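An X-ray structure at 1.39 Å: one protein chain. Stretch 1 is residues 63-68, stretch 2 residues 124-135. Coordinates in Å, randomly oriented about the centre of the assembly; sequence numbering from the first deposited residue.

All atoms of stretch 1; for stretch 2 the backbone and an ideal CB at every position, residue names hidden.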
# COMPACT_ATOMS: atom_id res chain seq x y z
N PRO A 63 -1.51 3.82 -23.71
CA PRO A 63 -1.56 2.43 -24.15
C PRO A 63 -2.66 1.64 -23.44
O PRO A 63 -3.20 2.09 -22.43
CB PRO A 63 -0.18 1.89 -23.78
CG PRO A 63 0.26 2.75 -22.65
CD PRO A 63 -0.30 4.10 -22.92
N LEU A 64 -2.97 0.46 -23.98
CA LEU A 64 -3.98 -0.42 -23.39
C LEU A 64 -3.53 -0.96 -22.04
O LEU A 64 -4.35 -1.24 -21.17
CB LEU A 64 -4.28 -1.57 -24.34
CG LEU A 64 -5.46 -2.47 -23.97
CD1 LEU A 64 -6.77 -1.69 -23.91
CD2 LEU A 64 -5.57 -3.60 -24.98
N ALA A 65 -2.22 -1.10 -21.86
CA ALA A 65 -1.66 -1.49 -20.58
C ALA A 65 -0.46 -0.64 -20.22
O ALA A 65 0.30 -0.20 -21.08
CB ALA A 65 -1.30 -2.97 -20.58
N PHE A 66 -0.31 -0.41 -18.92
CA PHE A 66 0.86 0.26 -18.37
C PHE A 66 1.77 -0.82 -17.82
O PHE A 66 1.30 -1.78 -17.21
CB PHE A 66 0.46 1.19 -17.21
CG PHE A 66 -0.61 2.20 -17.55
CD1 PHE A 66 -0.69 2.76 -18.83
CD2 PHE A 66 -1.51 2.62 -16.58
CE1 PHE A 66 -1.67 3.71 -19.13
CE2 PHE A 66 -2.50 3.57 -16.87
CZ PHE A 66 -2.57 4.12 -18.15
N VAL A 67 3.07 -0.66 -18.01
CA VAL A 67 4.03 -1.59 -17.41
C VAL A 67 5.13 -0.85 -16.66
O VAL A 67 5.70 0.11 -17.16
CB VAL A 67 4.67 -2.56 -18.45
CG1 VAL A 67 5.48 -3.65 -17.73
CG2 VAL A 67 3.60 -3.18 -19.35
N ASN A 68 5.37 -1.29 -15.43
CA ASN A 68 6.52 -0.85 -14.64
C ASN A 68 7.34 -2.07 -14.23
O ASN A 68 6.87 -3.21 -14.32
CB ASN A 68 6.07 -0.06 -13.41
CG ASN A 68 5.69 1.41 -13.72
OD1 ASN A 68 5.39 2.16 -12.79
ND2 ASN A 68 5.69 1.82 -15.00
N UNK A 124 -0.67 -2.93 -15.54
CA UNK A 124 -1.99 -2.38 -15.22
C UNK A 124 -2.81 -2.28 -16.48
O UNK A 124 -2.33 -1.75 -17.48
CB UNK A 124 -1.87 -1.01 -14.55
N UNK A 125 -4.02 -2.82 -16.46
CA UNK A 125 -4.87 -2.77 -17.65
C UNK A 125 -6.34 -2.85 -17.29
O UNK A 125 -6.71 -2.92 -16.12
CB UNK A 125 -4.51 -3.91 -18.61
N UNK A 126 -7.20 -2.83 -18.30
CA UNK A 126 -8.63 -2.75 -18.09
C UNK A 126 -9.33 -4.11 -17.98
O UNK A 126 -10.44 -4.18 -17.44
CB UNK A 126 -9.26 -1.95 -19.23
N UNK A 127 -8.70 -5.16 -18.51
CA UNK A 127 -9.31 -6.50 -18.58
C UNK A 127 -8.26 -7.58 -18.39
O UNK A 127 -7.10 -7.39 -18.76
CB UNK A 127 -10.03 -6.70 -19.92
N UNK A 128 -8.67 -8.71 -17.83
CA UNK A 128 -7.77 -9.84 -17.63
C UNK A 128 -7.15 -10.35 -18.94
O UNK A 128 -5.97 -10.68 -18.98
CB UNK A 128 -8.52 -10.98 -16.94
N UNK A 129 -7.94 -10.37 -20.02
CA UNK A 129 -7.40 -10.78 -21.31
C UNK A 129 -6.24 -9.89 -21.77
O UNK A 129 -5.31 -10.37 -22.40
CB UNK A 129 -8.51 -10.77 -22.36
N UNK A 130 -6.31 -8.60 -21.45
CA UNK A 130 -5.24 -7.67 -21.81
C UNK A 130 -4.00 -7.93 -20.96
O UNK A 130 -2.87 -7.86 -21.47
CB UNK A 130 -5.71 -6.22 -21.64
N UNK A 131 -4.19 -8.24 -19.68
CA UNK A 131 -3.09 -8.71 -18.84
C UNK A 131 -2.41 -9.91 -19.48
O UNK A 131 -1.18 -9.96 -19.55
CB UNK A 131 -3.59 -9.07 -17.44
N UNK A 132 -3.20 -10.88 -19.95
CA UNK A 132 -2.65 -12.05 -20.64
C UNK A 132 -1.86 -11.66 -21.90
O UNK A 132 -0.76 -12.18 -22.12
CB UNK A 132 -3.78 -13.01 -21.01
N UNK A 133 -2.39 -10.75 -22.70
CA UNK A 133 -1.69 -10.31 -23.91
C UNK A 133 -0.34 -9.69 -23.57
O UNK A 133 0.67 -10.01 -24.20
CB UNK A 133 -2.55 -9.31 -24.69
N UNK A 134 -0.30 -8.86 -22.53
CA UNK A 134 0.95 -8.21 -22.14
C UNK A 134 1.92 -9.12 -21.41
O UNK A 134 3.14 -8.92 -21.51
CB UNK A 134 0.64 -7.00 -21.26
N UNK A 135 1.39 -10.14 -20.73
CA UNK A 135 2.24 -11.19 -20.14
C UNK A 135 2.87 -12.03 -21.26
O UNK A 135 4.07 -12.32 -21.23
CB UNK A 135 1.43 -12.08 -19.19

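Position 124 lies in an extended segment running antiparallel to Phe66, its nitrogen and oxygen both turned toward that residue. Its ideal CB would sit 4.2 Å from Phe66 CB, on the same side of the sheet, and phi/psi of -109/129° are ordinary strand values, open to any residue but proline, whose ring would not allow this phi and which lacks the N-H that pairs with Phe66 O; a small side chain suits the spacing, but nothing here demands its absence. The residue is Gly124, and its backbone makes the pairing: Phe66 N donates to Gly124 O at 2.8 Å and Gly124 N to Phe66 O at 2.8 Å.

At position 125 the CB points to the other face, the one carrying Ala65 CB at 3.9 Å, with the carbonyl Leu64 O 3.7 Å away. A small side chain fits, and a short donor such as serine or threonine could reach the acceptor. Ser125, with chi1 t, does so: Ser125 OG donates to Leu64 O at 2.7 Å.

Position 126 points sideways, its ideal CB 5.3 Å from Leu64 CD1, so polar and apolar residues are both plausible. Asp126 makes no hydrogen bond to stretch 1.

Positions 127, 128 and 129 are out of reach of stretch 1. Position 127 precedes the helix, where Ser, Thr, Asp or Asn are common; Gln127 instead bonds back, Gln127 NE2 to Asp126 O at 2.6 Å. Acidic residues suit the first helical turn, and Asp128 and Asp129 follow.

Position 130 points toward stretch 1, its ideal CB 4.2 Å from Leu64 CD2. A leucine, methionine or aromatic residue would exploit this methyl-rich side chain. Phe130, rotamer m, places a ring face under Leu64 CD2, which lies 3.8 Å from the ring centroid, while Phe130 CE2 approaches Leu64 CD1 at 3.7 Å.

Position 131 points away and 132 is out of reach; they are Leu131 and Asp132. Position 133 points toward stretch 1 but finds nothing within 5.5 Å of its ideal CB, so a long, flexible side chain is reasonable. Gln133 makes no contact with stretch 1 within 4.5 Å.

One turn after 130, position 134 again points toward stretch 1, with Ala65 CB at 4.5 Å and Val67 CG2 at 5.2 Å from the ideal CB. The small alanine leaves room for a broad apolar group. Phe134 lays a ring face against it: Ala65 CB stands 3.4 Å from the ring centroid, nearly on the normal.

Position 135 is out of reach; Thr135 OG1 bonds Leu131 O at 2.8 Å within the helix.

Stretch 2 (124-135) GSDQDDFLDQFT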
# COMPACT_ATOMS: atom_id res chain seq x y z
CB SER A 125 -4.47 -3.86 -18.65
OG SER A 125 -5.03 -3.59 -19.93
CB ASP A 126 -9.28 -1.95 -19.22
CG ASP A 126 -8.93 -0.47 -19.20
OD1 ASP A 126 -8.46 0.05 -18.16
OD2 ASP A 126 -9.14 0.20 -20.23
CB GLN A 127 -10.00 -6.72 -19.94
CG GLN A 127 -11.14 -5.74 -20.28
CD GLN A 127 -12.44 -6.02 -19.52
OE1 GLN A 127 -13.35 -6.64 -20.05
NE2 GLN A 127 -12.52 -5.54 -18.27
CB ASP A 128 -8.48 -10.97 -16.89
CG ASP A 128 -8.74 -10.65 -15.45
OD1 ASP A 128 -8.01 -9.82 -14.87
OD2 ASP A 128 -9.67 -11.25 -14.87
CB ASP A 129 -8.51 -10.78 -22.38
CG ASP A 129 -9.52 -11.90 -22.18
OD1 ASP A 129 -10.63 -11.78 -22.73
OD2 ASP A 129 -9.23 -12.89 -21.46
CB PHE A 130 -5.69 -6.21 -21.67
CG PHE A 130 -7.00 -5.87 -22.37
CD1 PHE A 130 -7.52 -6.65 -23.42
CD2 PHE A 130 -7.69 -4.73 -22.00
CE1 PHE A 130 -8.73 -6.31 -24.04
CE2 PHE A 130 -8.89 -4.38 -22.62
CZ PHE A 130 -9.40 -5.16 -23.64
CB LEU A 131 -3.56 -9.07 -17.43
CG LEU A 131 -4.14 -7.96 -16.56
CD1 LEU A 131 -4.56 -8.54 -15.23
CD2 LEU A 131 -3.15 -6.81 -16.35
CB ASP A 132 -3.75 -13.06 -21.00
CG ASP A 132 -4.40 -13.67 -19.77
OD1 ASP A 132 -3.80 -13.62 -18.67
OD2 ASP A 132 -5.51 -14.22 -19.91
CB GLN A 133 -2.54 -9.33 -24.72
CG GLN A 133 -3.79 -9.97 -25.32
CD GLN A 133 -4.64 -8.97 -26.09
OE1 GLN A 133 -4.12 -8.02 -26.68
NE2 GLN A 133 -5.94 -9.20 -26.09
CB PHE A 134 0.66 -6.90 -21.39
CG PHE A 134 0.32 -5.77 -22.30
CD1 PHE A 134 -0.95 -5.69 -22.89
CD2 PHE A 134 1.27 -4.80 -22.63
CE1 PHE A 134 -1.27 -4.65 -23.77
CE2 PHE A 134 0.95 -3.75 -23.51
CZ PHE A 134 -0.32 -3.68 -24.07
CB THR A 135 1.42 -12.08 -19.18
OG1 THR A 135 0.88 -11.28 -18.13
CG2 THR A 135 2.30 -13.15 -18.56
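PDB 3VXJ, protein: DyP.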